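Local coordinates for probable leucine/isoleucine/valine-binding protein (Rhodopirellula baltica, PDB 4KV7) that probably binds leucine, isoleucine, valine or a related small ligand as a periplasmic binding protein, although its function has not been established, at residues Phe162-Ser167 with Gly194-Asn199; Gln16-Gly21 with Pro55-Lys60; Gly266-Gln271 with Leu373-Leu378. The protein carries 1 engineered substitution. One frame throughout, in Å; residues are numbered along the deposited sequence.

Contact 1: residues Phe162-Ser167 with Gly194-Asn199; sequences FTQNDS and GRYRRN
Parallel strands 159-164 and 193-196, joined through helix 167-183 as a beta-alpha-beta unit, pair here by a ladder: Thr-163 N to Gly-194 O, Tyr-196 N to Thr-163 O, Asn-165 N to Tyr-196 O. Tightly packed strand residues give way to a loose turn. On one face Tyr-196, with CG wedged between its own backbone N and carbonyl carbon (chi1 73°), lays one ring face on Gln-164 CA. Phe-162 CZ closes to 3.4 Å from Tyr-196 CD1; the ring planes are nearly parallel, 22° apart, but slid until they barely overlap. Gln-164 OE1 takes a weak bond of 2.7 Å from Tyr-196 OH, itself also bonded to Thr-225 N, and a hydrogen bond from a water that accepts from Asn-199 N. Gln-164 NE2 reaches the syn lone pair of Asp-166 OD2 at 2.7 Å. The anti lone pair of Asp-166 OD2 receives Arg-198 NH1 at 2.9 Å, in a nearly coplanar salt bridge (12°).

The other face holds Arg-195 and buried Thr-163, whose OG1 is bonded to His-193. Arg-195 bends at chi2 and chi3, so that its NH2 donates to Gln-164 O at 3.0 Å and also pairs with Asp-170. Past the strand ends, exposed Asn-165 and Arg-197 mark the solvent side; Asn-165 OD1 sits 3.3 Å above the centre of the Arg-195 guanidinium.

Asp-166 N-caps helix 167-183. Since Tyr-68 and Glu-69, from the other lobe, bond to Gln-164 NE2 and Arg-198 NH2 respectively, its doubly gripped carboxylate belongs to a network joining the lobes and probably stays ionised.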
ATOM      1  N   PHE A 162       8.881  11.683 -10.213  1.00  8.95           N
ATOM      2  CA  PHE A 162       7.647  11.854 -10.978  1.00  8.98           C
ATOM      3  C   PHE A 162       6.528  11.514 -10.021  1.00  9.03           C
ATOM      4  O   PHE A 162       6.414  10.362  -9.595  1.00  9.10           O
ATOM      5  CB  PHE A 162       7.613  10.909 -12.173  1.00  9.91           C
ATOM      6  CG  PHE A 162       6.330  10.976 -12.945  1.00 10.33           C
ATOM      7  CD1 PHE A 162       6.044  12.065 -13.757  1.00 12.04           C
ATOM      8  CD2 PHE A 162       5.390   9.954 -12.845  1.00 10.94           C
ATOM      9  CE1 PHE A 162       4.843  12.125 -14.457  1.00 13.53           C
ATOM     10  CE2 PHE A 162       4.199  10.010 -13.536  1.00 11.70           C
ATOM     11  CZ  PHE A 162       3.928  11.098 -14.344  1.00 13.55           C
ATOM     12  N   THR A 163       5.744  12.515  -9.624  1.00  8.64           N
ATOM     13  CA  THR A 163       4.809  12.292  -8.524  1.00  8.36           C
ATOM     14  C   THR A 163       3.432  12.877  -8.766  1.00  8.70           C
ATOM     15  O   THR A 163       3.261  13.857  -9.485  1.00  9.97           O
ATOM     16  CB  THR A 163       5.326  12.843  -7.160  1.00  9.75           C
ATOM     17  OG1 THR A 163       5.095  14.248  -7.069  1.00 11.49           O
ATOM     18  CG2 THR A 163       6.804  12.539  -6.942  1.00 10.31           C
ATOM     19  N   GLN A 164       2.453  12.288  -8.100  1.00  8.47           N
ATOM     20  CA  GLN A 164       1.086  12.768  -8.153  1.00  8.42           C
ATOM     21  C   GLN A 164       1.010  14.115  -7.447  1.00  8.18           C
ATOM     22  O   GLN A 164       1.629  14.304  -6.391  1.00  9.52           O
ATOM     23  CB  GLN A 164       0.195  11.748  -7.463  1.00  8.44           C
ATOM     24  CG  GLN A 164      -1.282  11.899  -7.721  1.00  8.74           C
ATOM     25  CD  GLN A 164      -1.986  10.641  -7.309  1.00  8.00           C
ATOM     26  OE1 GLN A 164      -1.889   9.626  -8.000  1.00  9.29           O
ATOM     27  NE2 GLN A 164      -2.644  10.667  -6.151  1.00  9.28           N
ATOM     28  N   ASN A 165       0.284  15.060  -8.024  1.00  9.46           N
ATOM     29  CA  ASN A 165       0.296  16.432  -7.539  1.00 10.78           C
ATOM     30  C   ASN A 165      -0.707  16.642  -6.411  1.00 10.46           C
ATOM     31  O   ASN A 165      -1.692  17.362  -6.561  1.00 10.99           O
ATOM     32  CB  ASN A 165       0.040  17.395  -8.695  1.00 11.19           C
ATOM     33  CG  ASN A 165       0.668  18.746  -8.472  1.00 11.55           C
ATOM     34  OD1 ASN A 165       1.381  18.962  -7.493  1.00 12.67           O
ATOM     35  ND2 ASN A 165       0.416  19.670  -9.393  1.00 14.58           N
ATOM     36  N   ASP A 166      -0.440  15.988  -5.285  1.00 10.39           N
ATOM     37  CA  ASP A 166      -1.313  16.018  -4.118  1.00  9.49           C
ATOM     38  C   ASP A 166      -0.532  15.515  -2.918  1.00  9.95           C
ATOM     39  O   ASP A 166       0.700  15.385  -2.980  1.00  9.88           O
ATOM     40  CB  ASP A 166      -2.611  15.205  -4.338  1.00 10.49           C
ATOM     41  CG  ASP A 166      -2.368  13.719  -4.551  1.00  9.74           C
ATOM     42  OD1 ASP A 166      -1.237  13.238  -4.327  1.00 10.01           O
ATOM     43  OD2 ASP A 166      -3.342  13.016  -4.919  1.00 11.15           O
ATOM     44  N   SER A 167      -1.239  15.222  -1.832  1.00  9.05           N
ATOM     45  CA  SER A 167      -0.568  14.809  -0.603  1.00  9.25           C
ATOM     46  C   SER A 167       0.184  13.479  -0.719  1.00  8.68           C
ATOM     47  O   SER A 167       1.134  13.238   0.036  1.00  9.53           O
ATOM     48  CB  SER A 167      -1.562  14.740   0.545  1.00 10.89           C
ATOM     49  OG  SER A 167      -2.659  13.906   0.213  1.00 10.78           O
ATOM     50  N   GLY A 194       8.730  16.205 -11.723  1.00 11.51           N
ATOM     51  CA  GLY A 194       7.597  16.304 -12.627  1.00 11.60           C
ATOM     52  C   GLY A 194       6.351  15.802 -11.931  1.00 11.30           C
ATOM     53  O   GLY A 194       6.430  14.843 -11.163  1.00 11.38           O
ATOM     54  N   ARG A 195       5.208  16.444 -12.191  1.00 10.86           N
ATOM     55  CA  ARG A 195       3.962  16.084 -11.509  1.00 10.82           C
ATOM     56  C   ARG A 195       2.837  15.785 -12.487  1.00 10.68           C
ATOM     57  O   ARG A 195       2.878  16.206 -13.639  1.00 12.84           O
ATOM     58  CB  ARG A 195       3.441  17.194 -10.577  1.00 13.83           C
ATOM     59  CG  ARG A 195       4.397  18.151  -9.924  1.00 19.01           C
ATOM     60  CD  ARG A 195       5.049  17.637  -8.668  1.00 16.79           C
ATOM     61  NE  ARG A 195       4.289  16.885  -7.656  1.00 12.86           N
ATOM     62  CZ  ARG A 195       4.047  17.329  -6.422  1.00 12.38           C
ATOM     63  NH1 ARG A 195       4.400  18.557  -6.061  1.00 14.65           N
ATOM     64  NH2 ARG A 195       3.464  16.540  -5.527  1.00 12.40           N
ATOM     65  N   TYR A 196       1.819  15.084 -12.007  1.00 10.09           N
ATOM     66  CA  TYR A 196       0.601  14.879 -12.779  1.00  9.66           C
ATOM     67  C   TYR A 196      -0.596  14.911 -11.834  1.00  9.42           C
ATOM     68  O   TYR A 196      -0.471  14.609 -10.652  1.00  9.87           O
ATOM     69  CB  TYR A 196       0.646  13.536 -13.530  1.00 11.57           C
ATOM     70  CG  TYR A 196       0.462  12.370 -12.599  1.00 10.37           C
ATOM     71  CD1 TYR A 196       1.545  11.788 -11.959  1.00 10.31           C
ATOM     72  CD2 TYR A 196      -0.809  11.872 -12.327  1.00 10.76           C
ATOM     73  CE1 TYR A 196       1.376  10.740 -11.070  1.00 10.18           C
ATOM     74  CE2 TYR A 196      -0.995  10.834 -11.430  1.00  9.78           C
ATOM     75  CZ  TYR A 196       0.103  10.267 -10.805  1.00  8.97           C
ATOM     76  OH  TYR A 196      -0.083   9.217  -9.929  1.00 10.01           O
ATOM     77  N   ARG A 197      -1.765  15.232 -12.365  1.00 10.03           N
ATOM     78  CA  ARG A 197      -2.962  15.338 -11.540  1.00 10.50           C
ATOM     79  C   ARG A 197      -3.588  13.967 -11.277  1.00  9.28           C
ATOM     80  O   ARG A 197      -3.758  13.158 -12.205  1.00 10.20           O
ATOM     81  CB  ARG A 197      -3.984  16.273 -12.204  1.00 12.20           C
ATOM     82  CG  ARG A 197      -5.274  16.413 -11.404  1.00 15.07           C
ATOM     83  CD  ARG A 197      -6.097  17.640 -11.787  1.00 14.19           C
ATOM     84  NE  ARG A 197      -6.739  17.546 -13.095  1.00 14.66           N
ATOM     85  CZ  ARG A 197      -7.897  16.937 -13.322  1.00 14.64           C
ATOM     86  NH1 ARG A 197      -8.526  16.322 -12.335  1.00 16.36           N
ATOM     87  NH2 ARG A 197      -8.414  16.930 -14.544  1.00 17.57           N
ATOM     88  N   ARG A 198      -3.935  13.711 -10.015  1.00  9.62           N
ATOM     89  CA  ARG A 198      -4.552  12.451  -9.600  1.00  9.68           C
ATOM     90  C   ARG A 198      -5.712  12.032 -10.494  1.00  9.66           C
ATOM     91  O   ARG A 198      -6.586  12.831 -10.832  1.00 10.08           O
ATOM     92  CB  ARG A 198      -5.048  12.551  -8.159  1.00  9.99           C
ATOM     93  CG  ARG A 198      -5.674  11.254  -7.652  1.00  9.95           C
ATOM     94  CD  ARG A 198      -6.152  11.362  -6.198  1.00 11.55           C
ATOM     95  NE  ARG A 198      -7.261  12.298  -6.052  1.00 11.82           N
ATOM     96  CZ  ARG A 198      -7.180  13.520  -5.530  1.00 11.89           C
ATOM     97  NH1 ARG A 198      -6.030  14.005  -5.079  1.00 11.81           N
ATOM     98  NH2 ARG A 198      -8.268  14.271  -5.468  1.00 13.01           N
ATOM     99  N   ASN A 199      -5.694  10.754 -10.859  1.00 10.27           N
ATOM    100  CA  ASN A 199      -6.741  10.122 -11.652  1.00 10.31           C
ATOM    101  C   ASN A 199      -6.850  10.648 -13.075  1.00  9.71           C
ATOM    102  O   ASN A 199      -7.844  10.428 -13.741  1.00 10.88           O
ATOM    103  CB  ASN A 199      -8.084  10.101 -10.911  1.00 12.16           C
ATOM    104  CG  ASN A 199      -8.085   9.101  -9.766  1.00 13.23           C
ATOM    105  OD1 ASN A 199      -7.413   8.071  -9.837  1.00 13.30           O
ATOM    106  ND2 ASN A 199      -8.817   9.408  -8.704  1.00 14.59           N
TER
HETATM  107  O   HOH W   1      -3.698   8.982  -9.939  1.00 12.12           O
HETATM  108  O   HOH W   2      -3.668  15.739  -7.963  1.00 15.27           O

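Contact 2: residues Gln16-Gly21 with Pro55-Lys60; sequences QLLKFG and PSKTLK
Thr-58 O is held by one hydrogen bond, from Leu-18 N at 2.7 Å, almost straight (175° at the hydrogen) and nearly along the C=O axis, with a CA-H...O contact from Leu-17 CA beside it. The same parallel ladder continues on both sides of it, with Thr-58 N bonded to Gln-16 O at 2.8 Å and Phe-20 N to Lys-60 O at 2.8 Å.

At the start of the strands Lys-57 turns at chi2 and runs alongside Gln-16, so that Lys-57 NZ meets Gln-16 OE1 at 2.6 Å in the plane of the amide carbonyl. An alanine here removes the ammonium group and the methylenes beside Gln-16 CB, and would probably leave the Gln-16 amide less firmly placed.

Farther along, Leu-59 CD2 comes in at the edge of the Phe-20 ring, 3.8 Å from Phe-20 CE2; helix 31-50 packs on Leu-59, helix 301-319 on Leu-18 and Phe-20. On the outer face Leu-17 CD1 rests against Thr-58 CG2 and Lys-60 CB.

Helix 31-50 connects strands 16-24 and 57-65 in a beta-alpha-beta unit. Backbone bonds set their alignment, while the inner face is apolar at Leu-18, Leu-59 and Phe-20 but polar at its start, and the outer face is mixed and mostly exposed.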
ATOM      1  N   GLN A  16     -22.440 -14.059  16.207  1.00 27.35           N
ATOM      2  CA  GLN A  16     -22.376 -12.609  16.251  1.00 28.67           C
ATOM      3  C   GLN A  16     -21.795 -12.084  14.953  1.00 22.28           C
ATOM      4  O   GLN A  16     -20.723 -12.513  14.517  1.00 23.20           O
ATOM      5  CB  GLN A  16     -21.533 -12.110  17.425  1.00 29.73           C
ATOM      6  CG  GLN A  16     -21.516 -10.584  17.539  1.00 34.90           C
ATOM      7  CD  GLN A  16     -20.409 -10.056  18.434  1.00 35.66           C
ATOM      8  OE1 GLN A  16     -19.590 -10.817  18.944  1.00 35.58           O
ATOM      9  NE2 GLN A  16     -20.375  -8.740  18.620  1.00 41.28           N
ATOM     10  N   LEU A  17     -22.506 -11.149  14.337  1.00 23.90           N
ATOM     11  CA  LEU A  17     -22.040 -10.510  13.120  1.00 21.37           C
ATOM     12  C   LEU A  17     -20.975  -9.466  13.453  1.00 20.22           C
ATOM     13  O   LEU A  17     -21.215  -8.560  14.254  1.00 23.64           O
ATOM     14  CB  LEU A  17     -23.219  -9.853  12.401  1.00 21.94           C
ATOM     15  CG  LEU A  17     -22.888  -9.215  11.053  1.00 21.62           C
ATOM     16  CD1 LEU A  17     -22.468 -10.284  10.053  1.00 23.61           C
ATOM     17  CD2 LEU A  17     -24.068  -8.408  10.531  1.00 27.11           C
ATOM     18  N   LEU A  18     -19.794  -9.613  12.860  1.00 17.64           N
ATOM     19  CA  LEU A  18     -18.711  -8.648  13.036  1.00 16.43           C
ATOM     20  C   LEU A  18     -18.528  -7.870  11.743  1.00 15.91           C
ATOM     21  O   LEU A  18     -17.986  -8.392  10.773  1.00 15.75           O
ATOM     22  CB  LEU A  18     -17.411  -9.359  13.419  1.00 17.88           C
ATOM     23  CG  LEU A  18     -17.465 -10.277  14.641  1.00 19.30           C
ATOM     24  CD1 LEU A  18     -16.103 -10.921  14.879  1.00 20.66           C
ATOM     25  CD2 LEU A  18     -17.926  -9.515  15.880  1.00 23.22           C
ATOM     26  N   LYS A  19     -18.992  -6.623  11.734  1.00 15.56           N
ATOM     27  CA  LYS A  19     -18.942  -5.783  10.541  1.00 15.25           C
ATOM     28  C   LYS A  19     -17.696  -4.915  10.492  1.00 14.08           C
ATOM     29  O   LYS A  19     -17.414  -4.157  11.421  1.00 15.32           O
ATOM     30  CB  LYS A  19     -20.185  -4.890  10.473  1.00 15.92           C
ATOM     31  CG  LYS A  19     -21.488  -5.637  10.202  1.00 19.46           C
ATOM     32  CD  LYS A  19     -22.703  -4.710  10.210  1.00 20.46           C
ATOM     33  CE  LYS A  19     -22.955  -4.147  11.588  1.00 23.85           C
ATOM     34  NZ  LYS A  19     -24.191  -3.297  11.634  1.00 26.68           N
ATOM     35  N   PHE A  20     -16.966  -5.032   9.394  1.00 13.49           N
ATOM     36  CA  PHE A  20     -15.817  -4.179   9.136  1.00 11.72           C
ATOM     37  C   PHE A  20     -16.089  -3.341   7.898  1.00 13.68           C
ATOM     38  O   PHE A  20     -16.764  -3.796   6.976  1.00 15.55           O
ATOM     39  CB  PHE A  20     -14.565  -5.038   8.988  1.00 14.25           C
ATOM     40  CG  PHE A  20     -14.210  -5.742  10.255  1.00 12.80           C
ATOM     41  CD1 PHE A  20     -13.613  -5.040  11.291  1.00 14.12           C
ATOM     42  CD2 PHE A  20     -14.560  -7.066  10.459  1.00 13.61           C
ATOM     43  CE1 PHE A  20     -13.319  -5.655  12.486  1.00 14.43           C
ATOM     44  CE2 PHE A  20     -14.269  -7.693  11.660  1.00 16.78           C
ATOM     45  CZ  PHE A  20     -13.651  -6.987  12.678  1.00 15.71           C
ATOM     46  N   GLY A  21     -15.591  -2.110   7.881  1.00 11.78           N
ATOM     47  CA  GLY A  21     -15.841  -1.226   6.759  1.00 11.95           C
ATOM     48  C   GLY A  21     -14.601  -0.930   5.946  1.00 11.00           C
ATOM     49  O   GLY A  21     -13.475  -1.108   6.410  1.00 11.22           O
ATOM     50  N   PRO A  55     -15.047 -19.101  16.187  1.00 23.49           N
ATOM     51  CA  PRO A  55     -16.286 -19.862  16.366  1.00 24.23           C
ATOM     52  C   PRO A  55     -17.451 -18.951  16.751  1.00 26.24           C
ATOM     53  O   PRO A  55     -17.267 -18.027  17.542  1.00 24.98           O
ATOM     54  CB  PRO A  55     -15.943 -20.826  17.512  1.00 24.03           C
ATOM     55  CG  PRO A  55     -14.452 -20.942  17.476  1.00 29.73           C
ATOM     56  CD  PRO A  55     -13.970 -19.585  17.070  1.00 27.49           C
ATOM     57  N   SER A  56     -18.613 -19.196  16.153  1.00 24.85           N
ATOM     58  CA  SER A  56     -19.825 -18.420  16.421  0.59 27.97           C
ATOM     59  C   SER A  56     -19.695 -16.927  16.125  1.00 26.54           C
ATOM     60  O   SER A  56     -20.390 -16.103  16.730  1.00 26.07           O
ATOM     61  CB  SER A  56     -20.313 -18.646  17.854  0.59 30.41           C
ATOM     62  OG  SER A  56     -20.609 -20.012  18.065  0.59 28.61           O
ATOM     63  N   LYS A  57     -18.810 -16.585  15.190  1.00 22.13           N
ATOM     64  CA  LYS A  57     -18.686 -15.215  14.696  1.00 21.28           C
ATOM     65  C   LYS A  57     -18.834 -15.247  13.189  1.00 22.93           C
ATOM     66  O   LYS A  57     -18.371 -16.181  12.533  1.00 23.43           O
ATOM     67  CB  LYS A  57     -17.322 -14.605  15.044  1.00 22.13           C
ATOM     68  CG  LYS A  57     -17.006 -14.550  16.526  1.00 27.52           C
ATOM     69  CD  LYS A  57     -18.038 -13.763  17.316  1.00 26.67           C
ATOM     70  CE  LYS A  57     -17.666 -13.737  18.795  1.00 31.92           C
ATOM     71  NZ  LYS A  57     -18.756 -13.214  19.663  1.00 33.38           N
ATOM     72  N   THR A  58     -19.477 -14.224  12.640  1.00 20.02           N
ATOM     73  CA  THR A  58     -19.574 -14.070  11.194  1.00 18.84           C
ATOM     74  C   THR A  58     -18.905 -12.775  10.766  1.00 17.91           C
ATOM     75  O   THR A  58     -19.309 -11.692  11.192  1.00 19.66           O
ATOM     76  CB  THR A  58     -21.037 -14.058  10.730  1.00 20.76           C
ATOM     77  OG1 THR A  58     -21.671 -15.287  11.110  1.00 27.40           O
ATOM     78  CG2 THR A  58     -21.114 -13.886   9.219  1.00 23.01           C
ATOM     79  N   LEU A  59     -17.881 -12.888   9.929  1.00 17.21           N
ATOM     80  CA  LEU A  59     -17.178 -11.722   9.427  1.00 15.20           C
ATOM     81  C   LEU A  59     -17.913 -11.161   8.226  1.00 17.34           C
ATOM     82  O   LEU A  59     -18.367 -11.913   7.365  1.00 22.87           O
ATOM     83  CB  LEU A  59     -15.766 -12.113   9.020  1.00 16.77           C
ATOM     84  CG  LEU A  59     -14.849 -12.571  10.151  1.00 16.14           C
ATOM     85  CD1 LEU A  59     -13.631 -13.286   9.587  1.00 17.47           C
ATOM     86  CD2 LEU A  59     -14.428 -11.387  11.012  1.00 19.90           C
ATOM     87  N   LYS A  60     -18.029  -9.840   8.168  1.00 15.94           N
ATOM     88  CA  LYS A  60     -18.650  -9.192   7.021  1.00 14.67           C
ATOM     89  C   LYS A  60     -17.873  -7.933   6.707  1.00 13.44           C
ATOM     90  O   LYS A  60     -17.561  -7.150   7.607  1.00 17.65           O
ATOM     91  CB  LYS A  60     -20.105  -8.830   7.318  1.00 16.90           C
ATOM     92  CG  LYS A  60     -20.822  -8.160   6.143  1.00 19.60           C
ATOM     93  CD  LYS A  60     -22.263  -7.794   6.496  1.00 21.28           C
ATOM     94  CE  LYS A  60     -22.970  -7.131   5.320  1.00 27.23           C
ATOM     95  NZ  LYS A  60     -23.217  -8.096   4.209  1.00 32.92           N
TER

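Contact 3: residues Gly266-Gln271 with Leu373-Leu378; sequences GIVATQ and LAWEEL
Val-268 points toward the segment 373-378, and both of its methyls are used. With CG1 anti to the backbone N (chi1 170°), the isopropyl group presents its two branches to different partners. Val-268 CG2 touches both leucine tips, 3.7 Å from Leu-373 CD2 and 3.7 Å from Leu-378 CD1. Val-268 CG1 lies 3.9 Å from Leu-373 CD2 and also meets the indole, where Trp-375 CZ3 is 4.1 Å from Val-268 CG1 on an oblique approach. Leu-373 crosses the valine at about a right angle, and Leu-378 comes in more slantwise.

Trp-375 starts out across the contact, with CG anti to its carbonyl carbon, and chi2 of 122° carries the six-membered ring in toward the strand. Its far rim meets Thr-270: the methyl Thr-270 CG2 lies near the indole plane, at the ring edge, 3.7 Å from both Trp-375 CZ2 and Trp-375 CH2. The threonine therefore gives the tryptophan its greasy branch, while OG1, in the crowded position between N and the carbonyl carbon (chi1 47°), bonds instead to Glu-141 of helix 138-151.

The indole and Leu-378 are brought together by the short 3-10 turn 375-377, closed by Leu-378 N donating to Trp-375 O at 3.1 Å. Across the two segments the contact is apolar. The C-terminal segment lies over strand 268-271, inside the mixed sheet between strands 244-247 and 361-365; helix 138-151 packs against Trp-375 and Leu-378 through Ala-148 and against Thr-270 through Met-145.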
ATOM      1  N   GLY A 266      13.058  -4.330 -16.402  1.00 16.31           N
ATOM      2  CA  GLY A 266      14.126  -3.521 -15.845  1.00 17.29           C
ATOM      3  C   GLY A 266      13.674  -2.537 -14.781  1.00 16.15           C
ATOM      4  O   GLY A 266      14.505  -1.980 -14.065  1.00 16.26           O
ATOM      5  N   ILE A 267      12.368  -2.321 -14.665  1.00 13.89           N
ATOM      6  CA  ILE A 267      11.845  -1.439 -13.627  1.00 13.12           C
ATOM      7  C   ILE A 267      12.024  -2.081 -12.256  1.00 12.08           C
ATOM      8  O   ILE A 267      11.807  -3.282 -12.089  1.00 13.18           O
ATOM      9  CB  ILE A 267      10.355  -1.132 -13.862  1.00 14.25           C
ATOM     10  CG1 ILE A 267      10.185  -0.323 -15.148  1.00 17.16           C
ATOM     11  CG2 ILE A 267       9.766  -0.365 -12.693  1.00 14.48           C
ATOM     12  CD1 ILE A 267       8.740  -0.082 -15.508  1.00 21.46           C
ATOM     13  N   VAL A 268      12.431  -1.282 -11.271  1.00 11.00           N
ATOM     14  CA  VAL A 268      12.532  -1.744  -9.889  1.00 11.57           C
ATOM     15  C   VAL A 268      11.351  -1.175  -9.124  1.00 11.72           C
ATOM     16  O   VAL A 268      10.991  -0.016  -9.311  1.00 13.13           O
ATOM     17  CB  VAL A 268      13.859  -1.289  -9.252  1.00 12.94           C
ATOM     18  CG1 VAL A 268      13.878  -1.556  -7.759  1.00 13.99           C
ATOM     19  CG2 VAL A 268      15.037  -1.982  -9.935  1.00 14.14           C
ATOM     20  N   ALA A 269      10.717  -1.991  -8.296  1.00 10.44           N
ATOM     21  CA  ALA A 269       9.561  -1.538  -7.529  1.00 10.60           C
ATOM     22  C   ALA A 269       9.687  -2.024  -6.094  1.00 10.57           C
ATOM     23  O   ALA A 269       9.843  -3.227  -5.849  1.00 11.80           O
ATOM     24  CB  ALA A 269       8.248  -2.043  -8.161  1.00 11.51           C
ATOM     25  N   THR A 270       9.611  -1.100  -5.139  1.00  8.93           N
ATOM     26  CA  THR A 270       9.701  -1.481  -3.744  1.00  9.73           C
ATOM     27  C   THR A 270       8.340  -1.935  -3.232  1.00  9.12           C
ATOM     28  O   THR A 270       7.329  -1.263  -3.454  1.00 10.01           O
ATOM     29  CB  THR A 270      10.246  -0.345  -2.867  1.00  8.53           C
ATOM     30  OG1 THR A 270       9.579   0.879  -3.184  1.00  9.59           O
ATOM     31  CG2 THR A 270      11.728  -0.152  -3.103  1.00 11.01           C
ATOM     32  N   GLN A 271       8.324  -3.064  -2.532  1.00  8.74           N
ATOM     33  CA  GLN A 271       7.108  -3.604  -1.943  1.00  8.58           C
ATOM     34  C   GLN A 271       7.162  -3.582  -0.426  1.00  8.44           C
ATOM     35  O   GLN A 271       8.242  -3.583   0.175  1.00  9.29           O
ATOM     36  CB  GLN A 271       6.872  -5.035  -2.430  1.00  8.91           C
ATOM     37  CG  GLN A 271       6.915  -5.202  -3.948  1.00  9.84           C
ATOM     38  CD  GLN A 271       5.989  -4.248  -4.669  1.00  8.52           C
ATOM     39  OE1 GLN A 271       4.820  -4.122  -4.320  1.00  9.18           O
ATOM     40  NE2 GLN A 271       6.505  -3.569  -5.680  1.00  9.28           N
ATOM     41  N   LEU A 373      14.830  -8.602  -5.489  1.00 16.27           N
ATOM     42  CA  LEU A 373      16.082  -7.971  -5.880  1.00 17.89           C
ATOM     43  C   LEU A 373      16.898  -7.631  -4.643  1.00 17.99           C
ATOM     44  O   LEU A 373      16.380  -7.036  -3.701  1.00 18.63           O
ATOM     45  CB  LEU A 373      15.801  -6.691  -6.671  1.00 16.73           C
ATOM     46  CG  LEU A 373      16.989  -5.797  -7.031  1.00 17.87           C
ATOM     47  CD1 LEU A 373      17.910  -6.465  -8.045  1.00 22.93           C
ATOM     48  CD2 LEU A 373      16.509  -4.452  -7.548  1.00 21.86           C
ATOM     49  N   ALA A 374      18.166  -8.022  -4.638  1.00 19.12           N
ATOM     50  CA  ALA A 374      19.093  -7.541  -3.623  1.00 20.48           C
ATOM     51  C   ALA A 374      19.614  -6.193  -4.103  1.00 19.07           C
ATOM     52  O   ALA A 374      19.989  -6.055  -5.268  1.00 20.05           O
ATOM     53  CB  ALA A 374      20.234  -8.527  -3.426  1.00 22.70           C
ATOM     54  N   TRP A 375      19.622  -5.193  -3.224  1.00 17.72           N
ATOM     55  CA  TRP A 375      20.021  -3.844  -3.630  1.00 18.30           C
ATOM     56  C   TRP A 375      21.432  -3.767  -4.224  1.00 19.63           C
ATOM     57  O   TRP A 375      21.723  -2.885  -5.032  1.00 20.79           O
ATOM     58  CB  TRP A 375      19.917  -2.862  -2.468  1.00 17.39           C
ATOM     59  CG  TRP A 375      18.525  -2.411  -2.093  1.00 15.95           C
ATOM     60  CD1 TRP A 375      17.933  -2.544  -0.871  1.00 16.85           C
ATOM     61  CD2 TRP A 375      17.578  -1.717  -2.921  1.00 13.90           C
ATOM     62  NE1 TRP A 375      16.679  -1.986  -0.886  1.00 14.85           N
ATOM     63  CE2 TRP A 375      16.436  -1.473  -2.133  1.00 14.09           C
ATOM     64  CE3 TRP A 375      17.582  -1.289  -4.254  1.00 13.30           C
ATOM     65  CZ2 TRP A 375      15.316  -0.807  -2.627  1.00 13.41           C
ATOM     66  CZ3 TRP A 375      16.470  -0.630  -4.743  1.00 13.02           C
ATOM     67  CH2 TRP A 375      15.351  -0.397  -3.931  1.00 12.95           C
ATOM     68  N   GLU A 376      22.310  -4.683  -3.833  1.00 20.20           N
ATOM     69  CA  GLU A 376      23.669  -4.666  -4.366  1.00 23.44           C
ATOM     70  C   GLU A 376      23.704  -5.100  -5.833  1.00 23.82           C
ATOM     71  O   GLU A 376      24.733  -4.999  -6.493  1.00 26.82           O
ATOM     72  CB  GLU A 376      24.599  -5.527  -3.514  1.00 29.01           C
ATOM     73  CG  GLU A 376      24.267  -7.000  -3.526  1.00 32.84           C
ATOM     74  CD  GLU A 376      24.882  -7.734  -2.351  1.00 38.86           C
ATOM     75  N   GLU A 377      22.572  -5.578  -6.341  1.00 23.33           N
ATOM     76  CA  GLU A 377      22.480  -5.951  -7.744  1.00 23.69           C
ATOM     77  C   GLU A 377      21.757  -4.894  -8.567  1.00 22.78           C
ATOM     78  O   GLU A 377      21.552  -5.072  -9.765  1.00 22.81           O
ATOM     79  CB  GLU A 377      21.793  -7.308  -7.906  1.00 27.01           C
ATOM     80  CG  GLU A 377      22.470  -8.451  -7.152  1.00 33.36           C
ATOM     81  CD  GLU A 377      23.903  -8.698  -7.588  1.00 38.28           C
ATOM     82  OE1 GLU A 377      24.646  -9.351  -6.825  1.00 42.83           O
ATOM     83  OE2 GLU A 377      24.292  -8.254  -8.691  1.00 41.59           O
ATOM     84  N   LEU A 378      21.375  -3.795  -7.924  1.00 20.35           N
ATOM     85  CA  LEU A 378      20.732  -2.694  -8.631  1.00 19.71           C
ATOM     86  C   LEU A 378      21.637  -2.196  -9.750  1.00 22.42           C
ATOM     87  O   LEU A 378      22.834  -1.999  -9.543  1.00 22.05           O
ATOM     88  CB  LEU A 378      20.396  -1.553  -7.664  1.00 18.91           C
ATOM     89  CG  LEU A 378      19.699  -0.327  -8.256  1.00 17.32           C
ATOM     90  CD1 LEU A 378      18.298  -0.650  -8.757  1.00 18.66           C
ATOM     91  CD2 LEU A 378      19.656   0.804  -7.228  1.00 19.44           C
TER

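Overall arrangement
Contacts 1 and 3 belong to the same seven-stranded mixed sheet, one at its edge strand 193-196 and the other over its interior strand 268-271, with centres about 23 Å apart. Contact 2 lies in the other lobe, on the opposite side of the chain's centre from both, about 38 Å from contact 1 and 40 Å from contact 3 between centres. Contacts 1 and 2 each join the two strands of a beta-alpha-beta unit by backbone bonds; yet contact 1, partly buried, adds a salt-bridge network facing the other lobe, where contact 2, largely surface, sets a lysine against a neutral amide. Contact 3 is buried and apolar, tying a distant C-terminal segment to the sheet by side chains.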